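Side-chain contacts in C2 toxin component I (Clostridium botulinum, PDB 2J3X), which transfers ADP-ribose to its target, probably actin, as the enzymatic component of a binary toxin: residues A40-Q43 and L44-K47; Y49-K52 and I53-S57. The protein carries 2 engineered substitutions. All coordinates share one frame; numbering follows the deposited sequence.

Both interactions are local and follow each other along the chain. Interaction 1 leads out of helix 35-42 into the link to helix 47-59; interaction 2 lies wholly within helix 47-59. Their centres are about 10 Å apart, and they meet at Y49, whose OH lies 2.9 Å from A40 O, a probable hydrogen bond. Each is partly buried. In interaction 1, bonding across the segments is all backbone, with each N-H reaching three residues back. In interaction 2 the N-H groups reach four residues back, and side chains add a ring contact on a buried side and, about a quarter-turn round the helix, a lysine-aspartate pair beside a sulfate.

Interaction 1 of 2, residues A40-Q43 and L44-K47; sequences AVNQ and LKNK
L44 folds back on V41, on helix 35-42. Its CB lies 3.2 Å from V41 O, and its CG is 3.5 Å from the same oxygen. CG stands beside the backbone N of L44 (chi1 -62°), which keeps the branch close to the V41 carbonyl. L44 N also bonds to V41 O, at 2.9 Å and with an N-H...O angle of 145°. L44 is buried, and its side chain also packs on Y49. The Q43 side chain leaves its backbone away from 44-47, though its CB still touches L44 N, and it packs on Y49 and on D81 of helix 77-90. The backbone of Q43 does the bonding here: N46 N reaches Q43 O at 3.1 Å. This is a helix-to-helix link made of successive i to i+3 bonds. N46 follows as the N-cap of helix 47-59, and its OD1 accepts from Y49 N. On the more open side, N42 and K45 run alongside each other. N42 O takes the bond from K45 N, and K45 CB lies 3.1 Å from that oxygen. Further out, N42 ND2 and K45 CD come to 4.1 Å, a loose contact.

Interaction 2 of 2, residues Y49-K52 and I53-S57; sequences YKTK and IDNFS. With SO4 (sulfate ion), chain P.
Y49 and I53 run alongside each other, one turn apart on helix 47-59. The segment is regular alpha-helix: the N-H groups of I53, D54, N55 and F56 bond to the carbonyls of Y49, K50, T51 and K52. I53 CG1 sits over one face of the Y49 ring in a CH-pi contact, 3.6 Å from the centroid and 15° off the ring normal. It is displaced toward the rim, on the side of the CE2-CZ bond. I53 CG1 stands beside its own backbone N (chi1 -79°), which turns it back to the ring. Beyond this pair, I53 packs on I85 of helix 77-90.

K50 and D54 meet on another side of the helix. The K50 chain runs extended to CE and then bends at chi4 (-83°), which brings NZ to D54 OD2 and sulfate O1. Its side chain crosses that of D54 at a slant. K50 NZ makes a salt bridge to D54 OD2 at 3.3 Å, a weak hydrogen bond. One water accepts from K50 NZ and donates to D54 OD2, so the pair is also bridged. The main partner of K50 NZ is S148 OG, outside the segments.

A sulfate, probably from the crystallisation liquor, sits beside this pair. K50 NZ donates to its O1 at 3.0 Å. D54 OD2 is 2.6 Å from sulfate O2. Such a short approach suggests a proton between them, perhaps carried by D54 in this pH 3.0 crystal, which would weaken the ion pair with K50.

T51 and N55 run alongside each other at the exposed surface, with T51 CG2 3.9 Å from N55 ND2. T51 OG1 lies 2.8 Å from sulfate O4, and K47 O is another acceptor within its range.

Interaction 1 of 2, residues A40-Q43 and L44-K47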
loop_
_atom_site.group_PDB
_atom_site.type_symbol
_atom_site.label_atom_id
_atom_site.label_comp_id
_atom_site.label_asym_id
_atom_site.label_seq_id
_atom_site.Cartn_x
_atom_site.Cartn_y
_atom_site.Cartn_z
ATOM N N ALA A 40 -25.071 -5.610 2.059
ATOM C CA ALA A 40 -23.770 -4.974 1.753
ATOM C C ALA A 40 -23.109 -5.602 0.542
ATOM O O ALA A 40 -22.603 -4.899 -0.334
ATOM C CB ALA A 40 -22.851 -5.070 2.980
ATOM N N VAL A 41 -23.109 -6.936 0.474
ATOM C CA VAL A 41 -22.495 -7.647 -0.637
ATOM C C VAL A 41 -23.292 -7.459 -1.956
ATOM O O VAL A 41 -22.707 -7.262 -3.034
ATOM C CB VAL A 41 -22.331 -9.149 -0.303
ATOM C CG1 VAL A 41 -22.130 -9.999 -1.600
ATOM C CG2 VAL A 41 -21.218 -9.328 0.691
ATOM N N ASN A 42 -24.616 -7.516 -1.863
ATOM C CA ASN A 42 -25.487 -7.356 -3.038
ATOM C C ASN A 42 -25.310 -6.032 -3.735
ATOM O O ASN A 42 -25.483 -5.943 -4.948
ATOM C CB ASN A 42 -26.938 -7.388 -2.604
ATOM C CG ASN A 42 -27.527 -8.757 -2.671
ATOM O OD1 ASN A 42 -28.525 -9.034 -1.988
ATOM N ND2 ASN A 42 -26.972 -9.605 -3.525
ATOM N N GLN A 43 -25.022 -4.990 -2.965
ATOM C CA GLN A 43 -24.848 -3.683 -3.543
ATOM C C GLN A 43 -23.617 -3.658 -4.463
ATOM O O GLN A 43 -23.539 -2.810 -5.340
ATOM C CB GLN A 43 -24.778 -2.616 -2.459
ATOM C CG GLN A 43 -26.131 -2.341 -1.775
ATOM C CD GLN A 43 -26.037 -1.206 -0.797
ATOM O OE1 GLN A 43 -26.160 -0.036 -1.169
ATOM N NE2 GLN A 43 -25.784 -1.528 0.450
ATOM N N LEU A 44 -22.676 -4.592 -4.268
ATOM C CA LEU A 44 -21.487 -4.658 -5.108
ATOM C C LEU A 44 -21.834 -5.033 -6.543
ATOM O O LEU A 44 -20.961 -4.966 -7.405
ATOM C CB LEU A 44 -20.432 -5.645 -4.564
ATOM C CG LEU A 44 -19.834 -5.327 -3.182
ATOM C CD1 LEU A 44 -18.928 -6.495 -2.701
ATOM C CD2 LEU A 44 -18.999 -4.025 -3.225
ATOM N N LYS A 45 -23.101 -5.364 -6.776
ATOM C CA LYS A 45 -23.648 -5.635 -8.125
ATOM C C LYS A 45 -23.615 -4.377 -9.000
ATOM O O LYS A 45 -23.569 -4.458 -10.226
ATOM C CB LYS A 45 -25.095 -6.173 -8.028
ATOM C CG LYS A 45 -25.218 -7.741 -7.944
ATOM C CD LYS A 45 -26.588 -8.241 -7.381
ATOM C CE LYS A 45 -27.727 -8.122 -8.403
ATOM N NZ LYS A 45 -28.724 -9.276 -8.364
ATOM N N ASN A 46 -23.660 -3.220 -8.361
ATOM C CA ASN A 46 -23.675 -1.921 -9.023
ATOM C C ASN A 46 -22.217 -1.453 -9.116
ATOM O O ASN A 46 -21.585 -1.221 -8.072
ATOM C CB ASN A 46 -24.515 -0.980 -8.159
ATOM C CG ASN A 46 -24.550 0.453 -8.668
ATOM O OD1 ASN A 46 -23.547 1.173 -8.651
ATOM N ND2 ASN A 46 -25.737 0.892 -9.087
ATOM N N LYS A 47 -21.682 -1.355 -10.343
ATOM C CA LYS A 47 -20.267 -0.980 -10.567
ATOM C C LYS A 47 -19.827 0.349 -9.922
ATOM O O LYS A 47 -18.718 0.447 -9.361
ATOM C CB LYS A 47 -19.920 -0.973 -12.056
ATOM C CG LYS A 47 -20.167 -2.303 -12.744
ATOM C CD LYS A 47 -19.144 -2.554 -13.883
ATOM C CE LYS A 47 -19.669 -3.591 -14.906
ATOM N NZ LYS A 47 -20.458 -4.728 -14.274
#

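Interaction 2 of 2, residues Y49-K52 and I53-S57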
loop_
_atom_site.group_PDB
_atom_site.type_symbol
_atom_site.label_atom_id
_atom_site.label_comp_id
_atom_site.label_asym_id
_atom_site.label_seq_id
_atom_site.Cartn_x
_atom_site.Cartn_y
_atom_site.Cartn_z
ATOM N N TYR A 49 -21.160 1.723 -7.093
ATOM C CA TYR A 49 -21.017 1.424 -5.656
ATOM C C TYR A 49 -19.787 0.603 -5.379
ATOM O O TYR A 49 -19.140 0.861 -4.395
ATOM C CB TYR A 49 -22.265 0.752 -5.054
ATOM C CG TYR A 49 -22.202 0.058 -3.645
ATOM C CD1 TYR A 49 -21.780 -1.267 -3.522
ATOM C CD2 TYR A 49 -22.654 0.693 -2.472
ATOM C CE1 TYR A 49 -21.774 -1.957 -2.273
ATOM C CE2 TYR A 49 -22.641 0.009 -1.178
ATOM C CZ TYR A 49 -22.213 -1.333 -1.091
ATOM O OH TYR A 49 -22.223 -2.098 0.130
ATOM N N LYS A 50 -19.473 -0.387 -6.215
ATOM C CA LYS A 50 -18.259 -1.187 -5.981
ATOM C C LYS A 50 -17.018 -0.303 -6.029
ATOM O O LYS A 50 -16.135 -0.417 -5.205
ATOM C CB LYS A 50 -18.106 -2.319 -6.998
ATOM C CG LYS A 50 -16.848 -3.152 -6.716
ATOM C CD LYS A 50 -16.805 -4.421 -7.564
ATOM C CE LYS A 50 -15.609 -5.246 -7.165
ATOM N NZ LYS A 50 -14.395 -4.763 -7.853
ATOM N N THR A 51 -16.978 0.600 -7.004
ATOM C CA THR A 51 -15.854 1.545 -7.101
ATOM C C THR A 51 -15.795 2.416 -5.839
ATOM O O THR A 51 -14.721 2.620 -5.237
ATOM C CB THR A 51 -15.996 2.400 -8.385
ATOM O OG1 THR A 51 -15.790 1.532 -9.508
ATOM C CG2 THR A 51 -14.943 3.548 -8.416
ATOM N N LYS A 52 -16.954 2.897 -5.436
ATOM C CA LYS A 52 -17.060 3.792 -4.284
ATOM C C LYS A 52 -16.586 3.105 -2.986
ATOM O O LYS A 52 -15.822 3.691 -2.163
ATOM C CB LYS A 52 -18.501 4.287 -4.159
ATOM C CG LYS A 52 -18.744 5.238 -2.979
ATOM C CD LYS A 52 -19.587 4.624 -1.875
ATOM C CE LYS A 52 -21.002 5.158 -1.957
ATOM N NZ LYS A 52 -21.942 4.256 -1.235
ATOM N N ILE A 53 -17.108 1.897 -2.756
ATOM C CA ILE A 53 -16.760 1.138 -1.556
ATOM C C ILE A 53 -15.283 0.710 -1.571
ATOM O O ILE A 53 -14.604 0.752 -0.518
ATOM C CB ILE A 53 -17.712 -0.101 -1.430
ATOM C CG1 ILE A 53 -19.063 0.346 -0.854
ATOM C CG2 ILE A 53 -17.139 -1.198 -0.540
ATOM C CD1 ILE A 53 -18.984 1.012 0.644
ATOM N N ASP A 54 -14.763 0.330 -2.745
ATOM C CA ASP A 54 -13.339 -0.030 -2.831
ATOM C C ASP A 54 -12.477 1.171 -2.466
ATOM O O ASP A 54 -11.523 1.048 -1.711
ATOM C CB ASP A 54 -12.944 -0.546 -4.254
ATOM C CG ASP A 54 -13.275 -2.056 -4.457
ATOM O OD1 ASP A 54 -13.430 -2.793 -3.476
ATOM O OD2 ASP A 54 -13.325 -2.520 -5.614
ATOM N N ASN A 55 -12.810 2.333 -3.026
ATOM C CA ASN A 55 -12.044 3.550 -2.696
ATOM C C ASN A 55 -12.163 3.900 -1.227
ATOM O O ASN A 55 -11.187 4.270 -0.578
ATOM C CB ASN A 55 -12.584 4.699 -3.546
ATOM C CG ASN A 55 -12.113 4.637 -4.982
ATOM O OD1 ASN A 55 -11.162 3.938 -5.329
ATOM N ND2 ASN A 55 -12.750 5.433 -5.825
ATOM N N PHE A 56 -13.363 3.776 -0.682
ATOM C CA PHE A 56 -13.595 4.038 0.737
ATOM C C PHE A 56 -12.757 3.064 1.601
ATOM O O PHE A 56 -12.206 3.450 2.632
ATOM C CB PHE A 56 -15.099 3.953 1.052
ATOM C CG PHE A 56 -15.454 4.441 2.441
ATOM C CD1 PHE A 56 -15.589 5.801 2.710
ATOM C CD2 PHE A 56 -15.551 3.534 3.487
ATOM C CE1 PHE A 56 -15.890 6.256 4.015
ATOM C CE2 PHE A 56 -15.827 3.979 4.785
ATOM C CZ PHE A 56 -16.012 5.320 5.057
ATOM N N SER A 57 -12.719 1.792 1.214
ATOM C CA SER A 57 -11.964 0.794 1.977
ATOM C C SER A 57 -10.470 1.111 1.999
ATOM O O SER A 57 -9.750 0.768 2.960
ATOM C CB SER A 57 -12.237 -0.650 1.466
ATOM O OG SER A 57 -11.527 -0.925 0.233
HETATM S S SO4 P . -13.138 -1.080 -8.738
HETATM O O1 SO4 P . -14.332 -1.931 -8.815
HETATM O O2 SO4 P . -12.860 -0.628 -7.364
HETATM O O3 SO4 P . -11.959 -1.814 -9.210
HETATM O O4 SO4 P . -13.420 0.134 -9.514
HETATM O O HOH W 1 -11.669 -4.995 -6.236
#